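PDB 1ON3: methylmalonyl-CoA carboxyltransferase 12S subunit from Propionibacterium freudenreichii, which catalyses the transfer of a carboxyl group from methylmalonyl-CoA to the biotin of the 1.3S subunit, as the hexameric core of transcarboxylase. Local coordinates for residues E277-V282 and V489-D494; D291-I296 and A332-V337; K298-G303 and A319-N324; P432-A437 and N475-A480; M439-A444 and E469-F474. All coordinates share one frame; numbering follows the deposited sequence.

Contact 1: E277-V282 and V489-D494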
# COMPACT_ATOMS: atom_id res chain seq x y z
N GLU E 277 -45.33 -23.03 -6.75
CA GLU E 277 -46.17 -21.93 -7.20
C GLU E 277 -45.39 -21.02 -8.14
O GLU E 277 -45.98 -20.36 -8.99
CB GLU E 277 -46.69 -21.11 -6.02
CG GLU E 277 -47.57 -21.88 -5.06
CD GLU E 277 -48.16 -21.00 -3.97
OE1 GLU E 277 -49.10 -20.23 -4.27
OE2 GLU E 277 -47.66 -21.06 -2.82
N LEU E 278 -44.07 -21.01 -8.00
CA LEU E 278 -43.21 -20.19 -8.86
C LEU E 278 -43.29 -20.61 -10.33
O LEU E 278 -43.00 -19.82 -11.23
CB LEU E 278 -41.77 -20.27 -8.38
CG LEU E 278 -41.39 -19.37 -7.20
CD1 LEU E 278 -40.08 -19.85 -6.56
CD2 LEU E 278 -41.29 -17.92 -7.70
N ARG E 279 -43.66 -21.86 -10.57
CA ARG E 279 -43.77 -22.35 -11.94
C ARG E 279 -44.95 -21.72 -12.66
O ARG E 279 -45.01 -21.72 -13.89
CB ARG E 279 -43.98 -23.86 -11.97
CG ARG E 279 -42.85 -24.68 -11.44
CD ARG E 279 -43.28 -26.13 -11.36
NE ARG E 279 -42.25 -26.97 -10.76
CZ ARG E 279 -42.48 -28.17 -10.22
NH1 ARG E 279 -43.71 -28.66 -10.21
NH2 ARG E 279 -41.49 -28.86 -9.68
N ASP E 280 -45.89 -21.17 -11.90
CA ASP E 280 -47.09 -20.63 -12.54
C ASP E 280 -47.23 -19.12 -12.62
O ASP E 280 -48.17 -18.62 -13.25
CB ASP E 280 -48.32 -21.21 -11.85
CG ASP E 280 -48.24 -22.72 -11.71
OD1 ASP E 280 -47.98 -23.39 -12.73
OD2 ASP E 280 -48.43 -23.24 -10.59
N ILE E 281 -46.31 -18.39 -12.01
CA ILE E 281 -46.40 -16.94 -12.01
C ILE E 281 -46.13 -16.32 -13.37
O ILE E 281 -46.86 -15.42 -13.80
CB ILE E 281 -45.44 -16.33 -10.98
CG1 ILE E 281 -45.77 -16.85 -9.59
CG2 ILE E 281 -45.53 -14.81 -11.02
CD1 ILE E 281 -44.74 -16.50 -8.52
N VAL E 282 -45.09 -16.81 -14.05
CA VAL E 282 -44.71 -16.33 -15.36
C VAL E 282 -45.39 -17.15 -16.45
O VAL E 282 -45.08 -18.32 -16.65
CB VAL E 282 -43.17 -16.42 -15.55
CG1 VAL E 282 -42.76 -15.75 -16.86
CG2 VAL E 282 -42.47 -15.78 -14.37
N VAL E 489 -29.99 -24.83 -16.32
CA VAL E 489 -31.39 -24.53 -16.64
C VAL E 489 -32.07 -25.11 -15.41
O VAL E 489 -31.83 -26.27 -15.06
CB VAL E 489 -31.87 -25.24 -17.92
CG1 VAL E 489 -33.33 -24.89 -18.21
CG2 VAL E 489 -30.99 -24.84 -19.10
N ILE E 490 -32.92 -24.33 -14.76
CA ILE E 490 -33.54 -24.78 -13.52
C ILE E 490 -35.05 -24.86 -13.48
O ILE E 490 -35.75 -24.22 -14.25
CB ILE E 490 -33.12 -23.86 -12.33
CG1 ILE E 490 -33.68 -22.44 -12.54
CG2 ILE E 490 -31.61 -23.81 -12.21
CD1 ILE E 490 -33.46 -21.50 -11.35
N ASP E 491 -35.54 -25.67 -12.54
CA ASP E 491 -36.96 -25.81 -12.29
C ASP E 491 -37.24 -24.50 -11.54
O ASP E 491 -36.58 -24.19 -10.54
CB ASP E 491 -37.18 -27.03 -11.38
CG ASP E 491 -38.61 -27.17 -10.89
OD1 ASP E 491 -38.91 -28.23 -10.29
OD2 ASP E 491 -39.43 -26.24 -11.06
N PRO E 492 -38.21 -23.70 -12.03
CA PRO E 492 -38.54 -22.43 -11.38
C PRO E 492 -38.74 -22.60 -9.88
O PRO E 492 -38.46 -21.69 -9.09
CB PRO E 492 -39.81 -22.00 -12.09
CG PRO E 492 -39.63 -22.56 -13.48
CD PRO E 492 -39.05 -23.93 -13.22
N ALA E 493 -39.24 -23.77 -9.49
CA ALA E 493 -39.50 -24.05 -8.08
C ALA E 493 -38.26 -23.99 -7.18
O ALA E 493 -38.39 -23.79 -5.98
CB ALA E 493 -40.18 -25.43 -7.93
N ASP E 494 -37.08 -24.18 -7.76
CA ASP E 494 -35.83 -24.16 -7.00
C ASP E 494 -35.10 -22.80 -7.00
O ASP E 494 -33.98 -22.71 -6.52
CB ASP E 494 -34.84 -25.21 -7.53
CG ASP E 494 -35.42 -26.63 -7.54
OD1 ASP E 494 -36.14 -27.00 -6.60
OD2 ASP E 494 -35.13 -27.38 -8.49
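Asp491 meets Arg279 in a side-on salt bridge. OD2 of Asp491 takes NE of Arg279 at 2.9 Å, nearly straight at 167°. OD1 of Asp491 takes NH2 of Arg279 at 2.7 Å through the syn lone pair. The carboxylate and guanidinium planes are nearly coplanar, 25° apart. CG of Asp491 stands anti to its backbone N (chi1 172°), and this sends the carboxylate out to the arginine. OD2 of Asp491 also accepts from Ala493 N at 2.9 Å, from above the carboxylate plane. That bond makes an Asx turn, which opens the 3-10 segment 492-494 ahead of helix 495-505. The contact thus ties the short helical turn 278-281 to the loop after strand 488-489, outermost in the C-terminal sheet of this chain. Pro492 follows, its CB 4.0 Å from CA of Arg279. The carbonyl O of Pro492 lies 3.5 Å from CD1 of Leu278. Met12 of a second subunit packs on both Arg279 and Pro492. At Ala493, CB lies 3.8 Å from NE of Arg279, obliquely to the guanidinium.

Contact 2: D291-I296 and A332-V337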
# COMPACT_ATOMS: atom_id res chain seq x y z
N ASP E 291 -46.93 -9.57 -12.48
CA ASP E 291 -46.24 -8.67 -11.55
C ASP E 291 -45.01 -9.42 -11.06
O ASP E 291 -45.14 -10.42 -10.37
CB ASP E 291 -47.11 -8.31 -10.36
CG ASP E 291 -46.55 -7.14 -9.56
OD1 ASP E 291 -45.31 -7.06 -9.41
OD2 ASP E 291 -47.35 -6.30 -9.09
N VAL E 292 -43.83 -8.93 -11.42
CA VAL E 292 -42.60 -9.60 -11.03
C VAL E 292 -42.37 -9.64 -9.51
O VAL E 292 -41.58 -10.44 -9.03
CB VAL E 292 -41.38 -8.96 -11.75
CG1 VAL E 292 -41.08 -7.58 -11.18
CG2 VAL E 292 -40.18 -9.88 -11.65
N ARG E 293 -43.06 -8.79 -8.76
CA ARG E 293 -42.88 -8.80 -7.32
C ARG E 293 -43.51 -10.06 -6.73
O ARG E 293 -43.21 -10.42 -5.60
CB ARG E 293 -43.48 -7.53 -6.70
CG ARG E 293 -42.67 -6.27 -7.05
CD ARG E 293 -43.44 -4.99 -6.75
NE ARG E 293 -44.64 -4.87 -7.58
CZ ARG E 293 -45.31 -3.73 -7.75
NH1 ARG E 293 -44.91 -2.62 -7.16
NH2 ARG E 293 -46.40 -3.71 -8.51
N ASP E 294 -44.37 -10.73 -7.49
CA ASP E 294 -44.95 -11.98 -7.00
C ASP E 294 -43.84 -13.03 -7.00
O ASP E 294 -43.84 -13.95 -6.17
CB ASP E 294 -46.12 -12.43 -7.88
CG ASP E 294 -47.36 -11.58 -7.67
OD1 ASP E 294 -47.52 -11.02 -6.56
OD2 ASP E 294 -48.16 -11.46 -8.60
N VAL E 295 -42.89 -12.90 -7.92
CA VAL E 295 -41.77 -13.83 -7.96
C VAL E 295 -40.87 -13.47 -6.79
O VAL E 295 -40.43 -14.35 -6.04
CB VAL E 295 -40.97 -13.69 -9.27
CG1 VAL E 295 -39.72 -14.55 -9.19
CG2 VAL E 295 -41.85 -14.10 -10.47
N ILE E 296 -40.60 -12.18 -6.62
CA ILE E 296 -39.75 -11.72 -5.53
C ILE E 296 -40.27 -12.20 -4.19
O ILE E 296 -39.52 -12.74 -3.39
CB ILE E 296 -39.65 -10.16 -5.51
CG1 ILE E 296 -38.94 -9.67 -6.79
CG2 ILE E 296 -38.90 -9.69 -4.24
CD1 ILE E 296 -38.86 -8.13 -6.95
N ALA E 332 -35.35 -6.06 -11.16
CA ALA E 332 -36.20 -6.92 -11.96
C ALA E 332 -37.08 -6.18 -12.95
O ALA E 332 -37.65 -5.13 -12.63
CB ALA E 332 -37.07 -7.75 -11.00
N ASN E 333 -37.21 -6.71 -14.16
CA ASN E 333 -38.07 -6.06 -15.15
C ASN E 333 -39.53 -6.34 -14.78
O ASN E 333 -39.84 -7.39 -14.21
CB ASN E 333 -37.76 -6.58 -16.55
CG ASN E 333 -36.28 -6.58 -16.85
OD1 ASN E 333 -35.63 -7.64 -16.88
ND2 ASN E 333 -35.72 -5.40 -17.06
N GLN E 334 -40.42 -5.41 -15.13
CA GLN E 334 -41.85 -5.54 -14.81
C GLN E 334 -42.67 -5.70 -16.11
O GLN E 334 -43.13 -4.72 -16.68
CB GLN E 334 -42.30 -4.29 -14.05
CG GLN E 334 -43.75 -4.30 -13.57
CD GLN E 334 -44.04 -5.42 -12.60
OE1 GLN E 334 -44.12 -6.59 -13.00
NE2 GLN E 334 -44.18 -5.09 -11.32
N PRO E 335 -42.89 -6.95 -16.56
CA PRO E 335 -43.65 -7.22 -17.79
C PRO E 335 -45.04 -6.59 -17.86
O PRO E 335 -45.54 -6.33 -18.95
CB PRO E 335 -43.69 -8.76 -17.83
CG PRO E 335 -42.41 -9.14 -17.16
CD PRO E 335 -42.44 -8.22 -15.96
N SER E 336 -45.64 -6.35 -16.70
CA SER E 336 -46.96 -5.75 -16.65
C SER E 336 -47.00 -4.25 -16.93
O SER E 336 -48.07 -3.65 -16.96
CB SER E 336 -47.60 -6.05 -15.30
OG SER E 336 -46.68 -5.78 -14.25
N VAL E 337 -45.83 -3.63 -17.13
CA VAL E 337 -45.77 -2.19 -17.42
C VAL E 337 -44.87 -1.95 -18.63
O VAL E 337 -43.68 -2.24 -18.60
CB VAL E 337 -45.21 -1.37 -16.22
CG1 VAL E 337 -45.11 0.09 -16.59
CG2 VAL E 337 -46.11 -1.54 -15.00
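Val292 and Gln334 account for about half of the buried surface of this contact, where the start of helix 293-299 sits against the end of strand 326-333. The strand belongs to the mixed sheet of the C-terminal half, a crotonase-like fold. Gln334 uses both ends of its amide. OE1 of Gln334 accepts from Val292 N at 2.8 Å, and NE2 of Gln334 donates to Asp291 OD1 at 3.0 Å. The Gln334 chain runs out with CG anti to the backbone N and then bends at chi2 (62°), which turns the amide back to the helix start. NE2 comes from above the carboxylate plane, and the amide and carboxylate planes are almost perpendicular, 83° apart. Asp291 OD1 has two further donors, Arg293 N in a capping bond and Arg293 NE, while OD2 of Asp291 takes Arg293 NH2 at 2.8 Å. An alanine at Asp291 would probably leave Gln334 NE2 and the capping N-H of Arg293 without their acceptor and let the guanidinium turn more freely. Arg293 has a second acidic partner through NH1, Glu307. Val292 packs beside the amide, against Ala332. CG2 of Val292 touches Ala332 CB at 3.8 Å, and Ile296 CD1 reaches the same methyl more loosely. CG1 of Val292 lies 3.3 Å from the buried carbonyl O of Asn333, which has no hydrogen-bond partner in the model.

Contact 3: K298-G303 and A319-N324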
# COMPACT_ATOMS: atom_id res chain seq x y z
N LYS E 298 -41.93 -14.71 -3.34
CA LYS E 298 -41.74 -16.14 -3.11
C LYS E 298 -40.29 -16.58 -2.97
O LYS E 298 -40.03 -17.72 -2.60
CB LYS E 298 -42.43 -16.95 -4.21
CG LYS E 298 -43.93 -16.76 -4.20
CD LYS E 298 -44.64 -17.63 -5.22
CE LYS E 298 -46.14 -17.34 -5.20
NZ LYS E 298 -46.72 -17.47 -3.83
N ILE E 299 -39.34 -15.69 -3.24
CA ILE E 299 -37.95 -16.09 -3.13
C ILE E 299 -37.16 -15.42 -2.01
O ILE E 299 -36.13 -15.93 -1.58
CB ILE E 299 -37.19 -15.92 -4.46
CG1 ILE E 299 -37.15 -14.45 -4.87
CG2 ILE E 299 -37.89 -16.73 -5.55
CD1 ILE E 299 -36.30 -14.20 -6.10
N VAL E 300 -37.64 -14.28 -1.52
CA VAL E 300 -36.92 -13.58 -0.45
C VAL E 300 -37.49 -13.97 0.92
O VAL E 300 -38.65 -14.38 1.03
CB VAL E 300 -36.99 -12.03 -0.62
CG1 VAL E 300 -36.47 -11.65 -1.99
CG2 VAL E 300 -38.41 -11.53 -0.45
N ASP E 301 -36.66 -13.83 1.96
CA ASP E 301 -37.06 -14.17 3.32
C ASP E 301 -38.39 -13.56 3.74
O ASP E 301 -38.57 -12.35 3.68
CB ASP E 301 -36.00 -13.72 4.34
CG ASP E 301 -34.76 -14.61 4.35
OD1 ASP E 301 -33.92 -14.42 5.26
OD2 ASP E 301 -34.63 -15.48 3.46
N TRP E 302 -39.32 -14.40 4.19
CA TRP E 302 -40.62 -13.93 4.66
C TRP E 302 -41.44 -13.14 3.63
O TRP E 302 -42.46 -12.55 3.99
CB TRP E 302 -40.43 -13.06 5.90
CG TRP E 302 -39.34 -13.53 6.81
CD1 TRP E 302 -38.13 -12.94 7.02
CD2 TRP E 302 -39.37 -14.69 7.65
NE1 TRP E 302 -37.40 -13.65 7.94
CE2 TRP E 302 -38.14 -14.73 8.34
CE3 TRP E 302 -40.32 -15.69 7.89
CZ2 TRP E 302 -37.83 -15.74 9.25
CZ3 TRP E 302 -40.01 -16.70 8.80
CH2 TRP E 302 -38.78 -16.71 9.47
N GLY E 303 -41.01 -13.13 2.38
CA GLY E 303 -41.72 -12.37 1.35
C GLY E 303 -41.57 -10.87 1.58
O GLY E 303 -42.26 -10.05 0.96
N ALA E 319 -35.50 -3.21 -5.34
CA ALA E 319 -35.93 -3.39 -3.96
C ALA E 319 -34.89 -4.06 -3.08
O ALA E 319 -34.12 -4.90 -3.53
CB ALA E 319 -37.22 -4.21 -3.92
N PHE E 320 -34.87 -3.69 -1.81
CA PHE E 320 -33.97 -4.32 -0.86
C PHE E 320 -34.74 -5.50 -0.26
O PHE E 320 -35.94 -5.41 -0.01
CB PHE E 320 -33.60 -3.36 0.27
CG PHE E 320 -32.57 -2.33 -0.12
CD1 PHE E 320 -32.86 -0.97 -0.03
CD2 PHE E 320 -31.30 -2.72 -0.53
CE1 PHE E 320 -31.88 -0.01 -0.34
CE2 PHE E 320 -30.33 -1.78 -0.84
CZ PHE E 320 -30.61 -0.42 -0.75
N ALA E 321 -34.03 -6.60 -0.01
CA ALA E 321 -34.65 -7.76 0.59
C ALA E 321 -33.56 -8.56 1.25
O ALA E 321 -32.41 -8.12 1.33
CB ALA E 321 -35.33 -8.60 -0.47
N ARG E 322 -33.91 -9.75 1.72
CA ARG E 322 -32.92 -10.59 2.35
C ARG E 322 -33.07 -12.04 1.93
O ARG E 322 -34.18 -12.52 1.66
CB ARG E 322 -33.02 -10.49 3.87
CG ARG E 322 -32.47 -9.18 4.44
CD ARG E 322 -32.61 -9.13 5.95
NE ARG E 322 -32.26 -7.82 6.48
CZ ARG E 322 -33.13 -6.87 6.80
NH1 ARG E 322 -34.43 -7.07 6.64
NH2 ARG E 322 -32.69 -5.71 7.27
N VAL E 323 -31.94 -12.72 1.84
CA VAL E 323 -31.94 -14.14 1.53
C VAL E 323 -31.09 -14.75 2.63
O VAL E 323 -29.92 -14.43 2.77
CB VAL E 323 -31.33 -14.44 0.14
CG1 VAL E 323 -31.32 -15.96 -0.09
CG2 VAL E 323 -32.18 -13.77 -0.96
N ASN E 324 -31.70 -15.63 3.42
CA ASN E 324 -31.00 -16.26 4.54
C ASN E 324 -30.44 -15.17 5.47
O ASN E 324 -29.33 -15.29 5.99
CB ASN E 324 -29.86 -17.15 4.03
CG ASN E 324 -30.36 -18.32 3.18
OD1 ASN E 324 -29.63 -18.83 2.34
ND2 ASN E 324 -31.59 -18.76 3.42
O HOH W 1 -36.62 -10.35 2.79
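Asp301 binds the end of strand 316-323 with its backbone and its side chain. Asp301 N donates to Arg322 O at 2.8 Å, a straight bond of 169° that lies nearly along the C=O axis. The carboxylate of Asp301, with CG anti to the carbonyl carbon (chi1 -75°), reaches past that bond to the residue that follows the strand. There OD2 of Asp301 accepts from Asn324 N at 2.9 Å, on the syn side and 27° out of the carboxylate plane. The same carboxylate has partners outside the two segments. OD2 forms a salt bridge with Arg496, and OD1 takes the backbone N of Gly325 and of Asn269. This buried acid is therefore met by several donors, which would favour its charged form. One water links the two segments further: it lies 2.9 Å from Asp301 O, to which it can donate, and accepts from Arg322 N at 3.0 Å. Beyond the polar bonds lies a small apolar patch, where CG1 of Val300 touches Ala321 CB at 3.6 Å. Ile330 of the neighbouring strand packs on both Val300 and Ala321. The side chain of Arg322 leads away, to Ser253 and a cation-pi contact with Phe254. The arrangement joins the exit of helix 293-299 to the hairpin of strands 316-323 and 326-333, in the mixed sheet of the C-terminal crotonase-like fold.

Contact 4: P432-A437 and N475-A480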
# COMPACT_ATOMS: atom_id res chain seq x y z
N PRO E 432 -36.99 -22.61 -17.53
CA PRO E 432 -37.22 -23.29 -18.81
C PRO E 432 -37.88 -22.38 -19.83
O PRO E 432 -37.95 -22.70 -21.01
CB PRO E 432 -38.13 -24.46 -18.42
CG PRO E 432 -37.76 -24.73 -16.98
CD PRO E 432 -37.68 -23.31 -16.43
N SER E 433 -38.39 -21.25 -19.36
CA SER E 433 -39.06 -20.27 -20.23
C SER E 433 -38.10 -19.18 -20.70
O SER E 433 -38.50 -18.25 -21.43
CB SER E 433 -40.23 -19.65 -19.47
OG SER E 433 -39.86 -19.40 -18.12
N ALA E 434 -36.85 -19.28 -20.28
CA ALA E 434 -35.85 -18.29 -20.65
C ALA E 434 -35.66 -18.20 -22.15
O ALA E 434 -35.55 -19.22 -22.85
CB ALA E 434 -34.52 -18.60 -19.98
N GLU E 435 -35.61 -16.97 -22.65
CA GLU E 435 -35.43 -16.77 -24.07
C GLU E 435 -34.34 -15.72 -24.33
O GLU E 435 -34.64 -14.61 -24.76
CB GLU E 435 -36.76 -16.34 -24.68
CG GLU E 435 -36.79 -16.43 -26.19
CD GLU E 435 -38.15 -16.10 -26.76
OE1 GLU E 435 -38.32 -16.26 -27.99
OE2 GLU E 435 -39.05 -15.68 -25.99
N ILE E 436 -33.10 -16.09 -24.05
CA ILE E 436 -31.94 -15.23 -24.28
C ILE E 436 -31.70 -15.24 -25.79
O ILE E 436 -31.54 -16.29 -26.38
CB ILE E 436 -30.69 -15.80 -23.57
CG1 ILE E 436 -30.92 -15.77 -22.06
CG2 ILE E 436 -29.44 -15.02 -23.98
CD1 ILE E 436 -30.00 -16.65 -21.28
N ALA E 437 -31.70 -14.06 -26.41
CA ALA E 437 -31.53 -13.99 -27.85
C ALA E 437 -30.99 -12.64 -28.31
O ALA E 437 -31.21 -11.62 -27.66
CB ALA E 437 -32.87 -14.26 -28.54
N ASN E 475 -32.39 -19.52 -29.42
CA ASN E 475 -33.24 -19.00 -28.35
C ASN E 475 -33.86 -19.87 -27.27
O ASN E 475 -34.84 -19.48 -26.66
CB ASN E 475 -34.31 -18.12 -29.00
CG ASN E 475 -33.71 -17.04 -29.90
OD1 ASN E 475 -32.49 -16.89 -29.98
ND2 ASN E 475 -34.57 -16.27 -30.57
N THR E 476 -33.28 -21.03 -27.01
CA THR E 476 -33.81 -21.88 -25.95
C THR E 476 -32.82 -21.89 -24.79
O THR E 476 -31.63 -21.62 -24.98
CB THR E 476 -34.01 -23.32 -26.42
OG1 THR E 476 -32.73 -23.92 -26.61
CG2 THR E 476 -34.80 -23.36 -27.73
N PRO E 477 -33.31 -22.20 -23.58
CA PRO E 477 -32.48 -22.26 -22.37
C PRO E 477 -31.32 -23.23 -22.56
O PRO E 477 -30.23 -23.04 -22.03
CB PRO E 477 -33.45 -22.77 -21.30
CG PRO E 477 -34.79 -22.33 -21.80
CD PRO E 477 -34.71 -22.56 -23.28
N TYR E 478 -31.57 -24.28 -23.34
CA TYR E 478 -30.55 -25.29 -23.57
C TYR E 478 -29.37 -24.81 -24.41
O TYR E 478 -28.25 -25.26 -24.22
CB TYR E 478 -31.19 -26.53 -24.18
CG TYR E 478 -32.22 -27.14 -23.27
CD1 TYR E 478 -33.57 -26.79 -23.36
CD2 TYR E 478 -31.83 -28.01 -22.25
CE1 TYR E 478 -34.52 -27.31 -22.47
CE2 TYR E 478 -32.77 -28.53 -21.35
CZ TYR E 478 -34.10 -28.18 -21.46
OH TYR E 478 -35.01 -28.69 -20.57
N VAL E 479 -29.62 -23.90 -25.34
CA VAL E 479 -28.53 -23.39 -26.15
C VAL E 479 -27.72 -22.41 -25.29
O VAL E 479 -26.50 -22.36 -25.37
CB VAL E 479 -29.01 -22.64 -27.40
CG1 VAL E 479 -27.81 -22.18 -28.22
CG2 VAL E 479 -29.92 -23.54 -28.23
N ALA E 480 -28.42 -21.62 -24.48
CA ALA E 480 -27.74 -20.67 -23.61
C ALA E 480 -26.80 -21.46 -22.70
O ALA E 480 -25.65 -21.08 -22.50
CB ALA E 480 -28.75 -19.87 -22.77
O HOH W 2 -37.04 -20.47 -25.69
O HOH W 3 -37.46 -15.63 -30.43
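Asn475 packs on Glu435 and Ala437, with no direct hydrogen bond between the segments. Its CG lies anti to the carbonyl carbon (chi1 -54°), which lays the amide against the methyl of Ala437. Glu435 places CG anti to its backbone N (chi1 -165°) and stays extended beyond it. CG of Glu435 therefore passes 4.1 Å from CB of Asn475, and the carboxylate carries on to a water. This water donates to Glu435 OE1 at 2.7 Å and accepts from Asn475 ND2 at 3.0 Å. The carboxylate and amide planes stand 62° apart. The Pro477 ring points its CG at two backbone oxygens, 3.3 Å from Pro432 O and 3.4 Å from Ala434 O. Further on, CD1 of Ile436 meets Ala480 CB at 3.8 Å. Ile148 of a third subunit packs on Ile436. Thr476 caps helix 477-482 through a weak bond from Val479 N to OG1. The contact sets this capped helix start against strand 435-437, which leads to Val438 and Met439 of the methylmalonyl-CoA pocket.

Contact 5: M439-A444 and E469-F474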
# COMPACT_ATOMS: atom_id res chain seq x y z
N MET E 439 -31.97 -11.23 -30.83
CA MET E 439 -33.21 -10.60 -31.25
C MET E 439 -34.24 -11.71 -31.49
O MET E 439 -33.87 -12.89 -31.56
CB MET E 439 -33.01 -9.74 -32.51
CG MET E 439 -32.93 -10.51 -33.82
SD MET E 439 -32.29 -9.44 -35.14
CE MET E 439 -33.69 -8.39 -35.51
N GLY E 440 -35.51 -11.34 -31.61
CA GLY E 440 -36.55 -12.33 -31.84
C GLY E 440 -36.33 -13.17 -33.09
O GLY E 440 -35.89 -12.66 -34.11
N ALA E 441 -36.64 -14.46 -33.01
CA ALA E 441 -36.45 -15.36 -34.15
C ALA E 441 -37.09 -14.81 -35.42
O ALA E 441 -36.51 -14.89 -36.50
CB ALA E 441 -37.00 -16.75 -33.85
N GLU E 442 -38.29 -14.24 -35.30
CA GLU E 442 -38.98 -13.70 -36.46
C GLU E 442 -38.23 -12.54 -37.09
O GLU E 442 -38.03 -12.50 -38.30
CB GLU E 442 -40.39 -13.24 -36.10
CG GLU E 442 -41.12 -12.61 -37.27
CD GLU E 442 -42.53 -12.18 -36.92
OE1 GLU E 442 -43.21 -11.63 -37.81
OE2 GLU E 442 -42.95 -12.40 -35.76
N GLY E 443 -37.83 -11.58 -36.26
CA GLY E 443 -37.10 -10.42 -36.75
C GLY E 443 -35.80 -10.80 -37.42
O GLY E 443 -35.42 -10.23 -38.45
N ALA E 444 -35.11 -11.77 -36.83
CA ALA E 444 -33.85 -12.24 -37.39
C ALA E 444 -34.11 -12.82 -38.77
O ALA E 444 -33.55 -12.36 -39.77
CB ALA E 444 -33.23 -13.30 -36.48
N GLU E 469 -36.27 -22.88 -37.10
CA GLU E 469 -34.86 -23.25 -37.11
C GLU E 469 -34.03 -22.33 -36.23
O GLU E 469 -33.23 -22.79 -35.41
CB GLU E 469 -34.30 -23.18 -38.52
CG GLU E 469 -34.69 -24.34 -39.43
CD GLU E 469 -34.01 -24.25 -40.79
OE1 GLU E 469 -32.77 -24.04 -40.82
OE2 GLU E 469 -34.70 -24.40 -41.82
N TYR E 470 -34.21 -21.02 -36.41
CA TYR E 470 -33.48 -20.01 -35.66
C TYR E 470 -33.82 -20.11 -34.17
O TYR E 470 -32.94 -20.13 -33.32
CB TYR E 470 -33.83 -18.62 -36.18
CG TYR E 470 -32.90 -17.51 -35.71
CD1 TYR E 470 -31.68 -17.27 -36.36
CD2 TYR E 470 -33.23 -16.72 -34.60
CE1 TYR E 470 -30.81 -16.25 -35.93
CE2 TYR E 470 -32.37 -15.71 -34.15
CZ TYR E 470 -31.16 -15.48 -34.82
OH TYR E 470 -30.31 -14.48 -34.38
N GLN E 471 -35.11 -20.16 -33.87
CA GLN E 471 -35.59 -20.26 -32.50
C GLN E 471 -34.94 -21.43 -31.76
O GLN E 471 -34.43 -21.28 -30.64
CB GLN E 471 -37.11 -20.44 -32.51
CG GLN E 471 -37.77 -20.63 -31.14
CD GLN E 471 -37.76 -19.37 -30.30
OE1 GLN E 471 -37.87 -18.26 -30.82
NE2 GLN E 471 -37.66 -19.53 -28.99
N ASN E 472 -34.96 -22.60 -32.39
CA ASN E 472 -34.41 -23.80 -31.78
C ASN E 472 -32.89 -23.83 -31.77
O ASN E 472 -32.30 -24.50 -30.93
CB ASN E 472 -34.92 -25.05 -32.48
CG ASN E 472 -36.42 -25.21 -32.38
OD1 ASN E 472 -37.00 -24.99 -31.32
ND2 ASN E 472 -37.06 -25.58 -33.48
N ALA E 473 -32.27 -23.12 -32.70
CA ALA E 473 -30.81 -23.11 -32.77
C ALA E 473 -30.16 -22.17 -31.76
O ALA E 473 -29.04 -22.42 -31.31
CB ALA E 473 -30.37 -22.74 -34.18
N PHE E 474 -30.86 -21.10 -31.39
CA PHE E 474 -30.29 -20.11 -30.47
C PHE E 474 -31.09 -19.73 -29.24
O PHE E 474 -30.53 -19.62 -28.15
CB PHE E 474 -30.04 -18.78 -31.20
CG PHE E 474 -28.96 -18.82 -32.24
CD1 PHE E 474 -27.70 -19.31 -31.94
CD2 PHE E 474 -29.19 -18.29 -33.51
CE1 PHE E 474 -26.67 -19.28 -32.89
CE2 PHE E 474 -28.18 -18.25 -34.47
CZ PHE E 474 -26.91 -18.75 -34.15
O HOH W 3 -37.46 -15.63 -30.43
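Met439 presents its carbonyl O to the edge of the Tyr470 ring, near the ring plane and 4.1 Å from CE2 of Tyr470. Its side chain belongs to the pocket of methylmalonyl-CoA. Gly440 follows at the N-cap of helix 441-448. Ala441 meets both Tyr470 and Gln471. CA of Ala441 lies 3.5 Å from Tyr470 CD2, and CB of Ala441 is 3.5 Å from Gln471 OE1. Ala441 N donates to a water at 2.9 Å, and the water donates to Gln471 OE1 at 2.7 Å. Gln471 reaches it by a bend at chi2 (70°), while its NE2 makes a weak hydrogen bond to Glu435. Helix 441-448 brings two alanines to the tyrosine and glutamine of helix 459-474, beside the substrate site in the C-terminal crotonase-like half. One turn on, Ala444 sets CB over a face of the Tyr470 ring. This CH-pi contact has CB of Ala444 3.6 Å from the centroid of the Tyr470 ring, 21° off the normal. Phe474 CD2 lies over the opposite face, so the ring is clamped from both sides. Tyr470 OH is hydrogen-bonded to the carbonyl O of Ile144 of a third subunit. A leucine at Tyr470 has no ring or hydroxyl, and would probably leave Ala444 and Phe474 without the ring between them and Ile144 O without its bond. CB of Ala444 also comes 3.4 Å from CZ of Tyr470, toward the rim of the ring.

All five contacts lie in the C-terminal half of the chain. Contact 1 joins its early and late parts, and the other four fall between its segments in sequence. Contact 3 lies within the span of contact 2, and contact 5 within that of contact 4. Contacts 2 and 3 share helix 293-299 and reach neighbouring strands 326-333 and 316-323 of one sheet, their centres about 15 Å apart. Contact 1 touches both through Leu278 and Ile281, and touches contact 4 where Pro492 meets Pro432. Contacts 4 and 5 have centres about 11 Å apart and share a water. Contacts 2 and 3 sit on the sheet, contact 5 borders the methylmalonyl-CoA pocket, and contacts 1, 4 and 5 also meet other subunits.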